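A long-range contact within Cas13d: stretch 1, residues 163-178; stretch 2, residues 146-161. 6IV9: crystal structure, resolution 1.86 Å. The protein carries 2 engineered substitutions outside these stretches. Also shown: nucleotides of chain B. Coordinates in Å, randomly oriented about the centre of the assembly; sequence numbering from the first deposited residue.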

# COMPACT_ATOMS: atom_id res chain seq x y z
N THR A 163 25.03 -2.49 -22.40
CA THR A 163 23.74 -2.51 -23.13
C THR A 163 23.49 -3.91 -23.69
O THR A 163 24.44 -4.64 -23.82
CB THR A 163 23.69 -1.44 -24.22
OG1 THR A 163 24.61 -1.84 -25.23
CG2 THR A 163 24.03 -0.07 -23.69
N PHE A 164 22.25 -4.22 -24.03
CA PHE A 164 21.91 -5.55 -24.55
C PHE A 164 20.99 -5.41 -25.75
O PHE A 164 20.16 -4.53 -25.76
CB PHE A 164 21.19 -6.38 -23.49
CG PHE A 164 22.07 -6.77 -22.34
CD1 PHE A 164 22.81 -7.93 -22.39
CD2 PHE A 164 22.20 -5.95 -21.25
CE1 PHE A 164 23.64 -8.27 -21.34
CE2 PHE A 164 23.03 -6.30 -20.20
CZ PHE A 164 23.74 -7.46 -20.25
N ASP A 165 21.11 -6.35 -26.69
CA ASP A 165 20.24 -6.38 -27.88
C ASP A 165 19.06 -7.32 -27.62
O ASP A 165 18.85 -8.23 -28.38
CB ASP A 165 21.01 -6.75 -29.14
CG ASP A 165 20.72 -5.71 -30.18
OD1 ASP A 165 21.68 -4.99 -30.57
OD2 ASP A 165 19.54 -5.57 -30.53
N ASP A 166 18.36 -7.08 -26.54
CA ASP A 166 17.19 -7.87 -26.11
C ASP A 166 16.28 -6.95 -25.31
O ASP A 166 16.69 -5.89 -24.91
CB ASP A 166 17.59 -9.14 -25.37
CG ASP A 166 18.17 -8.92 -23.99
OD1 ASP A 166 17.56 -8.21 -23.22
OD2 ASP A 166 19.21 -9.48 -23.71
N ASN A 167 15.06 -7.38 -25.13
CA ASN A 167 14.06 -6.58 -24.38
C ASN A 167 13.81 -7.21 -23.02
O ASN A 167 12.81 -6.89 -22.43
CB ASN A 167 12.78 -6.43 -25.19
CG ASN A 167 11.97 -7.70 -25.20
OD1 ASN A 167 12.49 -8.76 -24.98
ND2 ASN A 167 10.69 -7.57 -25.45
N ILE A 168 14.63 -8.16 -22.62
CA ILE A 168 14.45 -8.88 -21.33
C ILE A 168 15.00 -8.09 -20.14
O ILE A 168 14.33 -8.02 -19.14
CB ILE A 168 15.06 -10.29 -21.40
CG1 ILE A 168 14.76 -10.98 -22.73
CG2 ILE A 168 14.61 -11.12 -20.22
CD1 ILE A 168 15.32 -12.36 -22.85
N HIS A 169 16.20 -7.55 -20.28
CA HIS A 169 16.83 -6.83 -19.15
C HIS A 169 16.00 -5.61 -18.74
O HIS A 169 15.85 -5.39 -17.57
CB HIS A 169 18.27 -6.43 -19.49
CG HIS A 169 19.17 -7.57 -19.78
ND1 HIS A 169 19.13 -8.26 -20.95
CD2 HIS A 169 20.13 -8.14 -19.04
CE1 HIS A 169 20.03 -9.20 -20.93
NE2 HIS A 169 20.65 -9.15 -19.79
N ILE A 170 15.49 -4.87 -19.71
CA ILE A 170 14.69 -3.64 -19.43
C ILE A 170 13.42 -4.00 -18.65
O ILE A 170 13.00 -3.21 -17.86
CB ILE A 170 14.44 -2.83 -20.72
CG1 ILE A 170 14.00 -1.41 -20.40
CG2 ILE A 170 13.50 -3.53 -21.68
CD1 ILE A 170 14.92 -0.72 -19.44
N GLN A 171 12.81 -5.14 -18.96
CA GLN A 171 11.58 -5.55 -18.25
C GLN A 171 11.91 -5.83 -16.77
O GLN A 171 11.14 -5.47 -15.92
CB GLN A 171 10.92 -6.70 -18.99
CG GLN A 171 10.42 -6.33 -20.37
CD GLN A 171 9.66 -7.46 -21.01
OE1 GLN A 171 8.65 -7.90 -20.52
NE2 GLN A 171 10.19 -7.95 -22.11
N LEU A 172 13.03 -6.48 -16.52
CA LEU A 172 13.44 -6.73 -15.12
C LEU A 172 13.68 -5.37 -14.44
O LEU A 172 13.18 -5.16 -13.37
CB LEU A 172 14.73 -7.56 -15.13
CG LEU A 172 15.32 -7.93 -13.78
CD1 LEU A 172 16.28 -9.09 -13.91
CD2 LEU A 172 16.00 -6.74 -13.15
N ILE A 173 14.37 -4.47 -15.14
CA ILE A 173 14.71 -3.13 -14.59
C ILE A 173 13.45 -2.32 -14.25
O ILE A 173 13.42 -1.78 -13.18
CB ILE A 173 15.61 -2.35 -15.55
CG1 ILE A 173 17.00 -2.97 -15.63
CG2 ILE A 173 15.67 -0.89 -15.14
CD1 ILE A 173 17.83 -2.48 -16.77
N TYR A 174 12.42 -2.35 -15.09
CA TYR A 174 11.16 -1.60 -14.81
C TYR A 174 10.54 -2.12 -13.51
O TYR A 174 9.90 -1.36 -12.84
CB TYR A 174 10.22 -1.53 -16.02
CG TYR A 174 10.45 -0.31 -16.86
CD1 TYR A 174 11.59 -0.19 -17.61
CD2 TYR A 174 9.59 0.78 -16.85
CE1 TYR A 174 11.86 0.93 -18.37
CE2 TYR A 174 9.83 1.91 -17.61
CZ TYR A 174 10.98 1.99 -18.37
OH TYR A 174 11.30 3.09 -19.11
N ASN A 175 10.70 -3.41 -13.24
CA ASN A 175 10.20 -3.98 -11.97
C ASN A 175 10.95 -3.35 -10.79
O ASN A 175 10.33 -3.09 -9.79
CB ASN A 175 10.21 -5.50 -12.00
CG ASN A 175 8.97 -6.03 -12.67
OD1 ASN A 175 7.91 -6.05 -12.08
ND2 ASN A 175 9.07 -6.42 -13.91
N ILE A 176 12.26 -3.17 -10.92
CA ILE A 176 13.05 -2.50 -9.85
C ILE A 176 12.61 -1.04 -9.72
O ILE A 176 12.45 -0.60 -8.62
CB ILE A 176 14.57 -2.64 -10.05
CG1 ILE A 176 15.01 -4.10 -10.10
CG2 ILE A 176 15.31 -1.87 -8.99
CD1 ILE A 176 16.43 -4.30 -10.53
N LEU A 177 12.35 -0.35 -10.82
CA LEU A 177 11.90 1.06 -10.74
C LEU A 177 10.56 1.13 -9.98
O LEU A 177 10.38 2.09 -9.27
CB LEU A 177 11.77 1.65 -12.14
CG LEU A 177 13.06 1.67 -12.95
CD1 LEU A 177 12.84 2.38 -14.27
CD2 LEU A 177 14.19 2.29 -12.16
N ASP A 178 9.69 0.15 -10.18
CA ASP A 178 8.37 0.07 -9.50
C ASP A 178 8.57 -0.07 -7.98
O ASP A 178 7.81 0.49 -7.24
CB ASP A 178 7.51 -1.07 -10.04
CG ASP A 178 6.95 -0.78 -11.42
OD1 ASP A 178 6.95 0.38 -11.80
OD2 ASP A 178 6.51 -1.72 -12.08
P C B 24 5.73 -2.69 -18.78
OP1 C B 24 6.08 -1.89 -17.61
OP2 C B 24 4.54 -2.52 -19.57
O5' C B 24 6.92 -2.49 -19.83
C5' C B 24 8.21 -2.05 -19.39
C4' C B 24 9.17 -1.97 -20.55
O4' C B 24 9.49 -3.30 -21.03
C3' C B 24 8.63 -1.27 -21.76
O3' C B 24 8.77 0.11 -21.57
C2' C B 24 9.54 -1.81 -22.86
O2' C B 24 10.80 -1.16 -22.86
C1' C B 24 9.64 -3.27 -22.44
N1 C B 24 8.63 -4.18 -23.05
C2 C B 24 8.94 -4.79 -24.28
O2 C B 24 10.02 -4.51 -24.83
N3 C B 24 8.05 -5.63 -24.85
C4 C B 24 6.91 -5.93 -24.20
N4 C B 24 6.08 -6.82 -24.75
C5 C B 24 6.58 -5.35 -22.94
C6 C B 24 7.46 -4.47 -22.42
P U B 25 7.72 1.09 -22.21
OP1 U B 25 7.34 0.65 -23.58
OP2 U B 25 8.16 2.45 -21.95
O5' U B 25 6.39 0.80 -21.43
C5' U B 25 6.18 1.42 -20.15
C4' U B 25 5.26 2.61 -20.28
O4' U B 25 4.12 2.17 -21.04
C3' U B 25 4.62 3.06 -18.96
O3' U B 25 5.38 4.00 -18.28
C2' U B 25 3.31 3.70 -19.39
O2' U B 25 3.52 5.07 -19.64
C1' U B 25 3.03 3.03 -20.74
N1 U B 25 1.81 2.24 -20.75
C2 U B 25 0.64 2.95 -20.79
O2 U B 25 0.61 4.16 -20.69
N3 U B 25 -0.49 2.20 -20.89
C4 U B 25 -0.57 0.83 -21.00
O4 U B 25 -1.67 0.30 -21.10
C5 U B 25 0.68 0.16 -20.93
C6 U B 25 1.81 0.87 -20.79
P U B 23 3.20 -7.76 -22.08
OP1 U B 23 4.22 -8.78 -22.36
OP2 U B 23 1.89 -8.10 -21.59
O5' U B 23 3.89 -6.79 -21.01
C5' U B 23 3.13 -5.87 -20.18
C4' U B 23 3.95 -5.57 -18.93
O4' U B 23 3.99 -6.79 -18.15
C3' U B 23 5.43 -5.23 -19.21
O3' U B 23 5.87 -4.21 -18.34
C2' U B 23 6.15 -6.52 -18.91
O2' U B 23 7.54 -6.36 -18.62
C1' U B 23 5.32 -7.09 -17.76
N1 U B 23 5.47 -8.55 -17.68
C2 U B 23 6.10 -9.09 -16.57
O2 U B 23 6.50 -8.42 -15.66
N3 U B 23 6.28 -10.45 -16.61
C4 U B 23 5.92 -11.30 -17.61
O4 U B 23 6.18 -12.49 -17.50
C5 U B 23 5.25 -10.67 -18.71
C6 U B 23 5.05 -9.35 -18.70
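Stretch 2 (146-161) GDMLGLKSELEKRFFG

Stretch 2 enters as a loop, 146-151, and winds into helix 152-160, with Leu151 at the N-cap position; Gly161 leaves the helix with positive phi. This helix crosses helix 168-178 of stretch 1 at 76°, the axes 9.8 Å apart at closest approach, and the two stretches together bury 943 Å². Along stretch 1, the extended Thr163 comes first, its CA 5.3 Å from the CA of Glu156 and its CG2 3.9 Å from both Ser153 CB and Lys157 CG. Phe164 N donates to Glu156 OE2 (3.0 Å), and its ring directs an edge at the face of Phe160, offset, with planes at 87° and Phe164 CE2 3.6 Å from Phe160 CB. Asp165 turns away. Asp166 O accepts from Lys152 NZ (3.0 Å); the same NZ forms a salt bridge with Glu156 OE1 (2.8 Å), so the lysine ties its own helix to the loop. Water 2 reinforces this corner, lying 2.6 Å from Glu156 OE1, 2.8 Å from Asp166 O and 2.9 Å from Ile170 N. His169, held by Asp166 (ND1 to OD1, 2.8 Å), sets its ring edge against the face of Phe160, centroids 4.8 Å apart. Ile170 CD1 packs on Lys152 CA (3.9 Å) and Leu155 CD1 (4.0 Å), while Leu172 CD1 meets the edge of Phe160 at CZ (4.2 Å). Ile173 is a knob among Leu155, Glu156, Phe159 and Phe160: its CG2 lies 3.7 Å from Phe159 CE1, its CG1 4.0 Å from Phe160 CE2. Reciprocally, Leu155 sits among Ile170, Ile173, Tyr174 and Leu177. Tyr174 OH donates to Asp147 OD2 (2.9 Å), and water 1 links this OH (2.7 Å) and Leu149 N (3.1 Å) to U25 OP2 (2.7 Å). Ile176 CG2 and Leu177 CD2 complete the packing against Phe159, at 3.8 Å from CE2 and 4.3 Å from CZ of that ring, respectively.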

# COMPACT_ATOMS: atom_id res chain seq x y z
N GLY A 146 12.28 -0.36 -28.13
CA GLY A 146 12.93 0.51 -27.13
C GLY A 146 11.91 0.98 -26.11
O GLY A 146 10.74 0.77 -26.34
N ASP A 147 12.32 1.56 -25.00
CA ASP A 147 11.33 2.08 -24.02
C ASP A 147 10.82 3.44 -24.50
O ASP A 147 11.52 4.09 -25.24
CB ASP A 147 11.85 2.05 -22.59
CG ASP A 147 13.00 3.01 -22.39
OD1 ASP A 147 13.76 3.21 -23.33
OD2 ASP A 147 13.12 3.54 -21.28
N MET A 148 9.65 3.86 -24.04
CA MET A 148 9.05 5.14 -24.48
C MET A 148 9.93 6.34 -24.09
O MET A 148 9.91 7.29 -24.79
CB MET A 148 7.62 5.32 -23.95
CG MET A 148 6.63 4.35 -24.55
SD MET A 148 6.44 4.45 -26.34
CE MET A 148 5.64 6.03 -26.49
N LEU A 149 10.58 6.28 -22.94
CA LEU A 149 11.45 7.39 -22.46
C LEU A 149 12.77 7.43 -23.23
O LEU A 149 13.40 8.45 -23.22
CB LEU A 149 11.73 7.16 -20.98
CG LEU A 149 11.00 8.02 -19.97
CD1 LEU A 149 9.79 8.74 -20.52
CD2 LEU A 149 10.67 7.22 -18.73
N GLY A 150 13.18 6.32 -23.82
CA GLY A 150 14.47 6.26 -24.51
C GLY A 150 15.62 6.07 -23.53
O GLY A 150 16.73 6.37 -23.89
N LEU A 151 15.35 5.57 -22.33
CA LEU A 151 16.41 5.39 -21.31
C LEU A 151 16.84 3.93 -21.17
O LEU A 151 17.59 3.65 -20.28
CB LEU A 151 15.87 5.93 -19.99
CG LEU A 151 15.60 7.42 -19.99
CD1 LEU A 151 14.90 7.83 -18.72
CD2 LEU A 151 16.89 8.19 -20.18
N LYS A 152 16.41 3.07 -22.08
CA LYS A 152 16.73 1.63 -21.96
C LYS A 152 18.25 1.42 -21.90
O LYS A 152 18.67 0.69 -21.06
CB LYS A 152 16.17 0.90 -23.18
CG LYS A 152 16.50 -0.57 -23.30
CD LYS A 152 15.77 -1.18 -24.47
CE LYS A 152 16.02 -2.65 -24.68
NZ LYS A 152 17.41 -2.94 -25.06
N SER A 153 19.01 2.06 -22.77
CA SER A 153 20.48 1.84 -22.76
C SER A 153 21.12 2.35 -21.47
O SER A 153 21.95 1.67 -20.93
CB SER A 153 21.10 2.43 -23.97
OG SER A 153 20.69 1.73 -25.11
N GLU A 154 20.75 3.54 -21.03
CA GLU A 154 21.31 4.09 -19.78
C GLU A 154 20.94 3.18 -18.61
O GLU A 154 21.77 2.93 -17.79
CB GLU A 154 20.73 5.47 -19.53
CG GLU A 154 21.56 6.60 -20.06
CD GLU A 154 23.06 6.37 -20.09
OE1 GLU A 154 23.67 6.42 -19.03
OE2 GLU A 154 23.58 6.13 -21.18
N LEU A 155 19.70 2.71 -18.57
CA LEU A 155 19.26 1.82 -17.48
C LEU A 155 20.03 0.50 -17.49
O LEU A 155 20.46 0.09 -16.46
CB LEU A 155 17.75 1.61 -17.59
CG LEU A 155 16.93 2.81 -17.11
CD1 LEU A 155 15.49 2.71 -17.54
CD2 LEU A 155 17.04 2.94 -15.61
N GLU A 156 20.23 -0.10 -18.66
CA GLU A 156 20.97 -1.38 -18.74
C GLU A 156 22.40 -1.15 -18.23
O GLU A 156 22.88 -1.97 -17.50
CB GLU A 156 21.00 -1.89 -20.18
CG GLU A 156 19.66 -2.39 -20.65
CD GLU A 156 19.52 -2.64 -22.14
OE1 GLU A 156 18.54 -3.25 -22.51
OE2 GLU A 156 20.38 -2.22 -22.90
N LYS A 157 23.02 -0.05 -18.62
CA LYS A 157 24.39 0.20 -18.14
C LYS A 157 24.40 0.34 -16.61
O LYS A 157 25.24 -0.24 -15.99
CB LYS A 157 24.94 1.47 -18.78
CG LYS A 157 25.20 1.37 -20.26
CD LYS A 157 26.05 2.50 -20.77
CE LYS A 157 25.30 3.48 -21.62
NZ LYS A 157 26.03 4.76 -21.74
N ARG A 158 23.44 1.07 -16.05
CA ARG A 158 23.39 1.27 -14.59
C ARG A 158 23.18 -0.05 -13.84
O ARG A 158 23.82 -0.25 -12.83
CB ARG A 158 22.28 2.28 -14.28
CG ARG A 158 21.85 2.35 -12.82
CD ARG A 158 20.63 3.23 -12.60
NE ARG A 158 20.89 4.50 -11.93
CZ ARG A 158 20.16 5.60 -12.06
NH1 ARG A 158 18.92 5.63 -11.61
NH2 ARG A 158 20.69 6.68 -12.60
N PHE A 159 22.30 -0.92 -14.33
CA PHE A 159 22.01 -2.17 -13.59
C PHE A 159 22.89 -3.35 -13.99
O PHE A 159 23.07 -4.20 -13.16
CB PHE A 159 20.54 -2.54 -13.75
CG PHE A 159 19.61 -1.62 -13.03
CD1 PHE A 159 19.21 -0.43 -13.60
CD2 PHE A 159 19.16 -1.91 -11.76
CE1 PHE A 159 18.36 0.42 -12.94
CE2 PHE A 159 18.31 -1.05 -11.09
CZ PHE A 159 17.92 0.11 -11.69
N PHE A 160 23.33 -3.42 -15.24
CA PHE A 160 24.09 -4.60 -15.72
C PHE A 160 25.50 -4.25 -16.21
O PHE A 160 26.20 -5.17 -16.58
CB PHE A 160 23.29 -5.35 -16.78
CG PHE A 160 22.02 -5.97 -16.27
CD1 PHE A 160 22.04 -7.18 -15.60
CD2 PHE A 160 20.80 -5.35 -16.45
CE1 PHE A 160 20.88 -7.75 -15.13
CE2 PHE A 160 19.64 -5.93 -15.97
CZ PHE A 160 19.68 -7.12 -15.31
N GLY A 161 25.85 -2.97 -16.30
CA GLY A 161 27.20 -2.56 -16.73
C GLY A 161 27.40 -2.52 -18.24
O GLY A 161 28.49 -2.16 -18.66
O HOH W 1 9.64 4.36 -20.74
O HOH W 2 16.85 -5.19 -22.21